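Long-range contacts in GDP-perosamine synthase (Caulobacter crescentus, PDB 3BN1), which catalyses the pyridoxal phosphate-dependent transfer of an amino group from L-glutamate to GDP-4-keto-6-deoxy-D-mannose, giving GDP-perosamine for O-antigen synthesis: residues M73-G78 and C98-V103; I157-E162 and C179-F184; R210-Q215 and V228-R233; H55-N60 and I198-D203. All coordinates share one frame; numbering follows the deposited sequence.

Contact 1 (M73-G78 and C98-V103); sequences MGIGPG and CGATPV
Pro77 runs past Gly99 with their CA atoms 4.6 Å apart, and Gly76 passes Cys98 in the same way, although no direct hydrogen bond joins the two backbones. Both chains have just left a helix: Gly74 ends helix 62-72 and Gly99 ends helix 90-98, each at positive phi in a Schellman motif. Carbonyls near the second helix end are met by C-H groups. Gly76 CA lies 3.5 Å from Cys98 O, Pro77 CD approaches that same oxygen to 3.3 Å, and Pro77 CA points its hydrogen almost straight (171°) at Gly99 O, 3.2 Å away. Ile75 supplies the apolar part. Its CG2 stands anti to the backbone N (CG1 at chi1 -48°), which sets this methyl against Ala100 CB at 3.4 Å, a tight carbon-carbon approach, and beside Cys98 CB at 3.9 Å. Ile75 also packs on Leu70 and Val81, while Cys98 rests against His67, Leu70 and Val71 of helix 62-72. At the outer end a water takes over. It accepts from Gly78 N at 3.1 Å, donates to Gly99 O at 2.9 Å and also bonds Thr101 OG1, just where Thr101 begins to pair with Asp79 and Val81 in the parallel part of the mixed sheet. Direct strand pairing thus starts only beyond this point, at Thr101; before it, two helix exits are held together by methyl packing, C-H...O contacts and one bridging water that serves an N-H and a carbonyl too far apart to bond each other.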
# COMPACT_ATOMS: atom_id res chain seq x y z
N MET A 73 15.03 2.59 -9.63
CA MET A 73 16.44 2.91 -9.89
C MET A 73 17.25 1.62 -10.05
O MET A 73 18.47 1.66 -10.22
CB MET A 73 17.03 3.68 -8.75
CG MET A 73 16.24 4.91 -8.46
SD MET A 73 17.25 5.97 -7.43
CE MET A 73 17.00 5.22 -5.92
N GLY A 74 16.60 0.48 -9.97
CA GLY A 74 17.35 -0.75 -10.16
C GLY A 74 18.11 -1.29 -8.95
O GLY A 74 18.96 -2.14 -9.16
N ILE A 75 17.80 -0.89 -7.71
CA ILE A 75 18.50 -1.46 -6.52
C ILE A 75 18.01 -2.87 -6.24
O ILE A 75 16.84 -3.16 -6.32
CB ILE A 75 18.28 -0.62 -5.25
CG1 ILE A 75 18.52 0.87 -5.55
CG2 ILE A 75 18.87 -1.26 -3.90
CD1 ILE A 75 19.96 1.24 -5.83
N GLY A 76 18.94 -3.78 -6.01
CA GLY A 76 18.59 -5.17 -5.86
C GLY A 76 19.63 -5.93 -5.06
O GLY A 76 20.47 -5.36 -4.37
N PRO A 77 19.51 -7.25 -5.11
CA PRO A 77 20.40 -8.11 -4.33
C PRO A 77 21.83 -7.81 -4.66
O PRO A 77 22.18 -7.68 -5.83
CB PRO A 77 20.05 -9.53 -4.78
CG PRO A 77 18.62 -9.41 -5.29
CD PRO A 77 18.36 -7.97 -5.71
N GLY A 78 22.65 -7.72 -3.63
CA GLY A 78 24.09 -7.47 -3.79
C GLY A 78 24.46 -6.00 -3.67
O GLY A 78 25.60 -5.66 -3.39
N CYS A 98 14.44 -4.58 -1.17
CA CYS A 98 15.01 -4.81 -2.52
C CYS A 98 15.91 -6.01 -2.47
O CYS A 98 16.31 -6.51 -3.50
CB CYS A 98 15.85 -3.62 -3.01
SG CYS A 98 14.79 -2.15 -3.13
N GLY A 99 16.23 -6.47 -1.27
CA GLY A 99 17.16 -7.58 -1.10
C GLY A 99 18.55 -6.91 -1.13
O GLY A 99 19.58 -7.58 -1.32
N ALA A 100 18.58 -5.60 -0.94
CA ALA A 100 19.87 -4.92 -0.90
C ALA A 100 20.27 -4.70 0.57
O ALA A 100 19.50 -5.00 1.53
CB ALA A 100 19.76 -3.58 -1.62
N THR A 101 21.53 -4.30 0.75
CA THR A 101 22.16 -4.07 2.06
C THR A 101 22.32 -2.59 2.45
O THR A 101 23.06 -1.81 1.83
CB THR A 101 23.54 -4.68 2.00
OG1 THR A 101 23.42 -6.08 1.69
CG2 THR A 101 24.22 -4.45 3.28
N PRO A 102 21.69 -2.24 3.56
CA PRO A 102 21.77 -0.89 4.13
C PRO A 102 23.21 -0.76 4.69
O PRO A 102 23.76 -1.72 5.25
CB PRO A 102 20.76 -0.99 5.28
CG PRO A 102 19.88 -2.10 4.89
CD PRO A 102 20.81 -3.10 4.37
N VAL A 103 23.84 0.41 4.52
CA VAL A 103 25.19 0.69 5.03
C VAL A 103 25.05 1.98 5.78
O VAL A 103 24.82 3.08 5.21
CB VAL A 103 26.24 0.78 3.90
CG1 VAL A 103 27.64 1.25 4.44
CG2 VAL A 103 26.34 -0.59 3.21
O HOH W 1 22.33 -7.54 -0.52

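Contact 2 (I157-E162 and C179-F184); sequences IEDAAE and CATFSF
Part of the wall of the cofactor pocket in this fold type I aminotransferase is formed where strand 155-159 and the turn after it, through Ala161, lie against the parallel strand 179-183. Glu158 is the pivot of the pairing: its N donates to Cys179 O at 3.1 Å and its O accepts from Thr181 N at 2.8 Å. Its carboxylate is held by Leu176 N, Gly177 N, Gly174 N and His134, while CB packs on Ala180 CB. The register holds through Asp159 opposite Thr181; the chain then turns, and Ala160 N reaches Thr181 O by a weak, bent bond (127°). Asp159 has CG anti to the backbone N (chi1 -176°), which places OD1 to accept from Ala161 N at 3.2 Å on its anti side, an Asx turn. A water donates to that OD1 and also bonds Thr181 OG1, spanning two side chains that do not bond directly; Asp159 OD2 is taken by Ser91. Ala160 CB sits over one face of the Phe182 ring, 3.9 Å from its centroid, in a CH-pi contact. Ala161 CB meets Ser183 CB at 3.7 Å. Ser183 OG bonds the phosphate of the pyridoxal phosphate-bearing Lys188 as well as Phe185 N, and Glu162 OE2 bonds O3 of the same cofactor. Backbone bonds, the Asx turn and the water therefore fix the strand ends from which Ser183 and Glu162 reach the cofactor.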
# COMPACT_ATOMS: atom_id res chain seq x y z
N ILE A 157 18.98 9.37 -3.27
CA ILE A 157 17.56 9.41 -3.18
C ILE A 157 17.24 10.08 -1.86
O ILE A 157 17.67 9.64 -0.79
CB ILE A 157 16.93 8.01 -3.17
CG1 ILE A 157 15.46 8.12 -2.75
CG2 ILE A 157 17.80 7.03 -2.31
CD1 ILE A 157 14.76 6.79 -2.53
N GLU A 158 16.51 11.19 -1.93
CA GLU A 158 16.19 11.87 -0.67
C GLU A 158 14.97 11.22 0.01
O GLU A 158 13.86 11.08 -0.57
CB GLU A 158 15.76 13.31 -0.92
CG GLU A 158 16.69 14.25 -1.77
CD GLU A 158 15.87 15.52 -2.19
OE1 GLU A 158 15.33 16.21 -1.27
OE2 GLU A 158 15.70 15.77 -3.43
N ASP A 159 15.16 10.85 1.27
CA ASP A 159 13.97 10.44 2.04
C ASP A 159 13.48 11.79 2.56
O ASP A 159 13.96 12.31 3.60
CB ASP A 159 14.29 9.57 3.24
CG ASP A 159 13.03 9.09 3.93
OD1 ASP A 159 11.93 9.63 3.64
OD2 ASP A 159 13.13 8.14 4.73
N ALA A 160 12.55 12.41 1.85
CA ALA A 160 12.09 13.74 2.28
C ALA A 160 10.78 13.69 3.04
O ALA A 160 10.04 14.68 3.05
CB ALA A 160 11.94 14.66 1.06
N ALA A 161 10.47 12.53 3.63
CA ALA A 161 9.19 12.32 4.36
C ALA A 161 8.80 13.40 5.34
O ALA A 161 7.62 13.60 5.59
CB ALA A 161 9.17 10.92 5.14
N GLU A 162 9.77 14.05 5.97
CA GLU A 162 9.40 14.99 7.03
C GLU A 162 9.64 16.43 6.63
O GLU A 162 9.60 17.31 7.50
CB GLU A 162 10.32 14.66 8.22
CG GLU A 162 10.29 13.14 8.50
CD GLU A 162 11.17 12.71 9.67
OE1 GLU A 162 11.88 13.56 10.26
OE2 GLU A 162 11.14 11.50 10.05
N CYS A 179 15.96 11.18 -7.22
CA CYS A 179 14.51 11.16 -6.98
C CYS A 179 14.38 11.38 -5.49
O CYS A 179 15.38 11.59 -4.78
CB CYS A 179 13.83 9.85 -7.40
SG CYS A 179 14.62 8.40 -6.60
N ALA A 180 13.15 11.46 -5.02
CA ALA A 180 13.01 11.69 -3.56
C ALA A 180 11.63 11.17 -3.23
O ALA A 180 10.78 11.08 -4.12
CB ALA A 180 13.01 13.18 -3.26
N THR A 181 11.40 10.96 -1.93
CA THR A 181 10.08 10.50 -1.49
C THR A 181 9.56 11.34 -0.32
O THR A 181 10.32 12.01 0.43
CB THR A 181 10.10 9.01 -1.12
OG1 THR A 181 10.92 8.90 0.03
CG2 THR A 181 10.80 8.19 -2.21
N PHE A 182 8.24 11.34 -0.23
CA PHE A 182 7.53 12.04 0.80
C PHE A 182 6.43 11.17 1.38
O PHE A 182 5.91 10.24 0.72
CB PHE A 182 6.83 13.28 0.25
CG PHE A 182 7.77 14.29 -0.31
CD1 PHE A 182 8.21 14.19 -1.65
CD2 PHE A 182 8.20 15.36 0.48
CE1 PHE A 182 9.13 15.12 -2.16
CE2 PHE A 182 8.97 16.38 -0.05
CZ PHE A 182 9.48 16.25 -1.37
N SER A 183 6.06 11.54 2.59
CA SER A 183 5.03 10.83 3.33
C SER A 183 3.87 11.78 3.70
O SER A 183 4.09 12.89 4.20
CB SER A 183 5.58 10.35 4.66
OG SER A 183 4.51 9.82 5.44
N PHE A 184 2.64 11.32 3.51
CA PHE A 184 1.47 12.12 3.91
C PHE A 184 0.77 11.30 4.97
O PHE A 184 -0.44 11.40 5.16
CB PHE A 184 0.57 12.37 2.72
CG PHE A 184 1.33 12.86 1.52
CD1 PHE A 184 2.10 14.02 1.61
CD2 PHE A 184 1.22 12.23 0.26
CE1 PHE A 184 2.80 14.51 0.49
CE2 PHE A 184 1.92 12.69 -0.86
CZ PHE A 184 2.71 13.86 -0.75
O HOH W 2 9.51 8.65 2.26

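Contact 3 (R210-Q215 and V228-R233); sequences RLLRGQ and VGFNYR. With ACT (acetate ion), chain E.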
# COMPACT_ATOMS: atom_id res chain seq x y z
N ARG A 210 5.93 4.63 -12.71
CA ARG A 210 4.50 4.46 -12.93
C ARG A 210 4.18 3.01 -13.37
O ARG A 210 3.15 2.44 -12.97
CB ARG A 210 3.92 5.49 -13.91
CG ARG A 210 4.55 6.87 -13.80
CD ARG A 210 3.55 7.98 -14.19
NE ARG A 210 3.97 9.35 -13.86
CZ ARG A 210 3.49 10.06 -12.83
NH1 ARG A 210 3.97 11.28 -12.64
NH2 ARG A 210 2.52 9.60 -12.03
N LEU A 211 5.10 2.41 -14.13
CA LEU A 211 4.94 1.01 -14.55
C LEU A 211 4.80 0.07 -13.34
O LEU A 211 3.86 -0.75 -13.25
CB LEU A 211 6.15 0.58 -15.39
CG LEU A 211 5.93 -0.86 -15.94
CD1 LEU A 211 4.71 -1.05 -16.82
CD2 LEU A 211 7.19 -1.21 -16.69
N LEU A 212 5.75 0.17 -12.42
CA LEU A 212 5.74 -0.68 -11.19
C LEU A 212 4.61 -0.39 -10.24
O LEU A 212 4.03 -1.29 -9.64
CB LEU A 212 7.03 -0.47 -10.41
CG LEU A 212 8.29 -1.00 -11.11
CD1 LEU A 212 9.56 -0.32 -10.54
CD2 LEU A 212 8.39 -2.57 -10.93
N ARG A 213 4.28 0.88 -10.11
CA ARG A 213 3.20 1.31 -9.22
C ARG A 213 1.89 0.63 -9.60
O ARG A 213 1.11 0.25 -8.73
CB ARG A 213 3.02 2.82 -9.31
CG ARG A 213 1.92 3.32 -8.33
CD ARG A 213 1.69 4.81 -8.44
NE ARG A 213 1.20 5.17 -9.77
CZ ARG A 213 0.89 6.42 -10.15
NH1 ARG A 213 0.95 7.49 -9.34
NH2 ARG A 213 0.51 6.60 -11.41
N GLY A 214 1.66 0.55 -10.90
CA GLY A 214 0.43 0.02 -11.48
C GLY A 214 0.47 -1.45 -11.84
O GLY A 214 0.05 -1.85 -12.95
N GLN A 215 0.89 -2.24 -10.85
CA GLN A 215 0.96 -3.69 -10.94
C GLN A 215 1.82 -4.17 -12.08
O GLN A 215 1.67 -5.30 -12.48
CB GLN A 215 -0.41 -4.33 -11.04
CG GLN A 215 -1.31 -4.04 -9.81
CD GLN A 215 -1.18 -5.06 -8.71
OE1 GLN A 215 -0.10 -5.64 -8.55
NE2 GLN A 215 -2.30 -5.43 -8.06
N VAL A 228 7.33 -7.69 -13.07
CA VAL A 228 6.67 -7.91 -11.79
C VAL A 228 6.56 -6.55 -11.13
O VAL A 228 7.58 -5.89 -11.04
CB VAL A 228 7.54 -8.76 -10.88
CG1 VAL A 228 6.93 -8.71 -9.43
CG2 VAL A 228 7.58 -10.14 -11.40
N GLY A 229 5.35 -6.09 -10.80
CA GLY A 229 5.12 -4.78 -10.17
C GLY A 229 4.39 -4.98 -8.86
O GLY A 229 4.43 -6.08 -8.23
N PHE A 230 3.83 -3.87 -8.38
CA PHE A 230 3.21 -3.79 -7.04
C PHE A 230 1.91 -3.07 -7.12
O PHE A 230 1.57 -2.47 -8.16
CB PHE A 230 4.09 -2.94 -6.14
CG PHE A 230 5.53 -3.34 -6.18
CD1 PHE A 230 5.94 -4.49 -5.54
CD2 PHE A 230 6.50 -2.56 -6.87
CE1 PHE A 230 7.25 -4.89 -5.56
CE2 PHE A 230 7.82 -2.97 -6.92
CZ PHE A 230 8.20 -4.16 -6.27
N ASN A 231 1.21 -3.08 -6.00
CA ASN A 231 -0.02 -2.29 -5.94
C ASN A 231 0.28 -1.17 -4.94
O ASN A 231 0.05 -1.29 -3.73
CB ASN A 231 -1.35 -3.02 -5.60
CG ASN A 231 -2.52 -2.05 -5.59
OD1 ASN A 231 -2.32 -0.81 -5.73
ND2 ASN A 231 -3.75 -2.56 -5.33
N TYR A 232 0.83 -0.09 -5.49
CA TYR A 232 1.21 1.00 -4.63
C TYR A 232 0.51 2.29 -5.03
O TYR A 232 1.02 3.34 -4.80
CB TYR A 232 2.73 1.20 -4.70
CG TYR A 232 3.59 0.14 -3.99
CD1 TYR A 232 3.03 -0.81 -3.13
CD2 TYR A 232 4.95 0.04 -4.29
CE1 TYR A 232 3.84 -1.76 -2.48
CE2 TYR A 232 5.77 -0.86 -3.63
CZ TYR A 232 5.21 -1.74 -2.71
OH TYR A 232 6.05 -2.62 -2.12
N ARG A 233 -0.64 2.19 -5.67
CA ARG A 233 -1.33 3.38 -6.16
C ARG A 233 -2.05 4.12 -5.07
O ARG A 233 -2.64 3.51 -4.19
CB ARG A 233 -2.42 2.97 -7.15
CG ARG A 233 -1.88 2.11 -8.26
CD ARG A 233 -3.05 1.56 -9.11
NE ARG A 233 -3.79 0.47 -8.44
CZ ARG A 233 -4.00 -0.75 -8.94
NH1 ARG A 233 -3.56 -1.07 -10.17
NH2 ARG A 233 -4.73 -1.66 -8.27
C ACT E . -5.57 -4.30 -9.92
O ACT E . -5.07 -4.27 -8.75
OXT ACT E . -5.08 -3.51 -10.91
CH3 ACT E . -6.69 -5.25 -10.23
O HOH W 3 3.37 -7.59 -12.45
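Gln215 and Arg233 are brought together by two bends, one at chi2 of the glutamine (-90°) and one at chi3 of the arginine (-75°). These turns lay Gln215 CG 3.7 Å from Arg233 NH1, with the amide and guanidinium planes 77° apart, and aim both polar ends at a bound acetate, probably from the crystallisation liquor. Arg233 meets the carboxylate in a forked fashion, edge on: NH2 reaches acetate O at 2.7 Å and NH1 reaches OXT at 3.0 Å. Gln215 NE2 adds a bond to acetate O at 3.1 Å. Behind them the backbones join at the C-terminal end of helix 203-213. Phe230 N donates to Leu212 O at 2.9 Å, and Tyr232 N donates to Arg213 O at 3.3 Å. In the other direction Gln215 N bonds Phe230 O at 2.8 Å. Gly229, having no side chain, lies close against Leu212 O and the Gln215 carbonyl, and a water links Gln215 O to Gly229 N. Leu212 CD2 touches the carbonyl O of Val228 and packs toward Phe230 CE2. Across the dimer, Arg233 NE forms a salt bridge with Glu194 of the second subunit, Gln215 NE2 bonds Thr63 of that subunit, and Asn231 ND2 bonds its pyridoxal phosphate-lysine. The loop thus satisfies the last carbonyls of the helix and, from that anchorage, sets amide and guanidinium groups at the neighbouring active site, where Arg233, paired at NE with Glu194 of the second subunit, still offers NH1 and NH2 to an anion such as the acetate.

Contact 4 (H55-N60 and I198-D203); sequences HAIACN and ITTNDD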
# COMPACT_ATOMS: atom_id res chain seq x y z
N HIS A 55 8.31 15.51 -12.55
CA HIS A 55 7.34 14.47 -12.25
C HIS A 55 7.06 14.25 -10.80
O HIS A 55 7.96 14.36 -9.97
CB HIS A 55 7.85 13.16 -12.79
CG HIS A 55 8.44 13.26 -14.16
ND1 HIS A 55 7.66 13.27 -15.30
CD2 HIS A 55 9.73 13.30 -14.58
CE1 HIS A 55 8.44 13.38 -16.36
NE2 HIS A 55 9.70 13.36 -15.96
N ALA A 56 5.85 13.82 -10.54
CA ALA A 56 5.50 13.40 -9.18
C ALA A 56 4.56 12.19 -9.32
O ALA A 56 3.59 12.21 -10.11
CB ALA A 56 4.90 14.49 -8.39
N ILE A 57 4.92 11.13 -8.63
CA ILE A 57 4.22 9.85 -8.65
C ILE A 57 3.61 9.53 -7.29
O ILE A 57 4.33 9.25 -6.33
CB ILE A 57 5.22 8.71 -9.09
CG1 ILE A 57 5.81 8.93 -10.50
CG2 ILE A 57 4.48 7.33 -9.13
CD1 ILE A 57 7.09 9.82 -10.61
N ALA A 58 2.29 9.66 -7.20
CA ALA A 58 1.51 9.47 -5.99
C ALA A 58 1.42 7.97 -5.67
O ALA A 58 1.11 7.14 -6.51
CB ALA A 58 0.12 10.00 -6.19
N CYS A 59 1.68 7.64 -4.42
CA CYS A 59 1.73 6.22 -3.96
C CYS A 59 0.85 6.07 -2.73
O CYS A 59 0.45 7.06 -2.10
CB CYS A 59 3.17 6.01 -3.49
SG CYS A 59 4.40 6.10 -4.83
N ASN A 60 0.62 4.85 -2.32
CA ASN A 60 -0.22 4.68 -1.16
C ASN A 60 0.37 4.99 0.21
O ASN A 60 -0.37 5.12 1.18
CB ASN A 60 -1.00 3.38 -1.20
CG ASN A 60 -0.11 2.16 -1.43
OD1 ASN A 60 -0.60 1.03 -1.45
ND2 ASN A 60 1.17 2.39 -1.64
N ILE A 198 6.55 10.24 -4.97
CA ILE A 198 7.95 10.25 -5.44
C ILE A 198 8.11 11.44 -6.40
O ILE A 198 7.25 11.63 -7.29
CB ILE A 198 8.37 8.98 -6.26
CG1 ILE A 198 7.99 7.72 -5.48
CG2 ILE A 198 9.87 9.01 -6.67
CD1 ILE A 198 8.08 6.47 -6.32
N THR A 199 9.23 12.16 -6.30
CA THR A 199 9.51 13.26 -7.21
C THR A 199 10.82 12.98 -7.95
O THR A 199 11.71 12.30 -7.45
CB THR A 199 9.57 14.62 -6.50
OG1 THR A 199 10.55 14.57 -5.48
CG2 THR A 199 8.23 15.02 -5.91
N THR A 200 10.82 13.38 -9.22
CA THR A 200 11.96 13.19 -10.07
C THR A 200 11.93 14.02 -11.32
O THR A 200 10.88 14.46 -11.78
CB THR A 200 12.19 11.71 -10.44
OG1 THR A 200 13.49 11.59 -11.02
CG2 THR A 200 11.14 11.22 -11.50
N ASN A 201 13.11 14.30 -11.86
CA ASN A 201 13.13 15.03 -13.12
C ASN A 201 13.34 14.10 -14.30
O ASN A 201 12.99 14.46 -15.40
CB ASN A 201 14.16 16.17 -13.12
CG ASN A 201 13.65 17.42 -12.35
OD1 ASN A 201 12.57 17.95 -12.62
ND2 ASN A 201 14.41 17.84 -11.35
N ASP A 202 13.86 12.89 -14.07
CA ASP A 202 14.17 11.92 -15.12
C ASP A 202 12.96 11.23 -15.68
O ASP A 202 12.25 10.54 -14.96
CB ASP A 202 15.14 10.88 -14.63
CG ASP A 202 15.50 9.90 -15.73
OD1 ASP A 202 16.30 10.30 -16.59
OD2 ASP A 202 14.96 8.77 -15.73
N ASP A 203 12.73 11.40 -16.97
CA ASP A 203 11.51 10.85 -17.58
C ASP A 203 11.47 9.35 -17.54
O ASP A 203 10.43 8.72 -17.49
CB ASP A 203 11.43 11.19 -19.06
CG ASP A 203 11.23 12.67 -19.36
OD1 ASP A 203 11.06 13.52 -18.47
OD2 ASP A 203 11.23 13.00 -20.56
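His55 swings its ring past the end of strand 196-200 to meet Asp203 in the first turn of the next helix. With chi1 at -44°, CG stands anti to the carbonyl carbon, and the ring edge carries CD2 within 3.2 Å of Thr200 O before NE2 donates to Asp203 OD1 at 2.9 Å. The carboxylate oxygen lies in the ring plane, yet the two planes are 83° apart, and OD1 is met on its anti side. Lys54 NZ makes a salt bridge to that same OD1, a competing positive group that would temper any pull of the carboxylate on the histidine's proton. Thr200 CG2 lies 4.0 Å from His55 CB. These residues close one edge of the seven-stranded sheet of the fold type I aminotransferase domain, where strand 55-59 pairs with the reversed strand 196-200. His55 and Thr200 bond each other in both directions, and so do Ile57 and Ile198, with Ile57 N to Ile198 O at 2.7 Å. Along the same face Cys59 turns SG to Ile198 CG1 at 4.0 Å, and both lean on Leu68 of helix 62-72. Asp202, at the N-cap of helix 203-213, directs OD2 to Leu205 N.

Overall arrangement
Contacts 2 and 4 are strand pairings in one mixed sheet: contact 2, parallel, is wholly buried near the chain's centre, whereas contact 4, antiparallel at the edge, is largely buried but ends in exposed Asp202 and Asp203. They are coupled because strand 179-183 neighbours strand 196-200, Ala180 O lying 2.9 Å from Thr199 N. Contact 1, its centre about 21 Å from that of the chain, is only partly buried by the far edge of that sheet and reaches contact 2 through Met73. Contact 3, peripheral yet covered by the second subunit, borders contact 4 through Arg210 and Arg213. Methyl packing and a water mark contact 1, whereas contact 3 presents charged and amide groups to the second subunit.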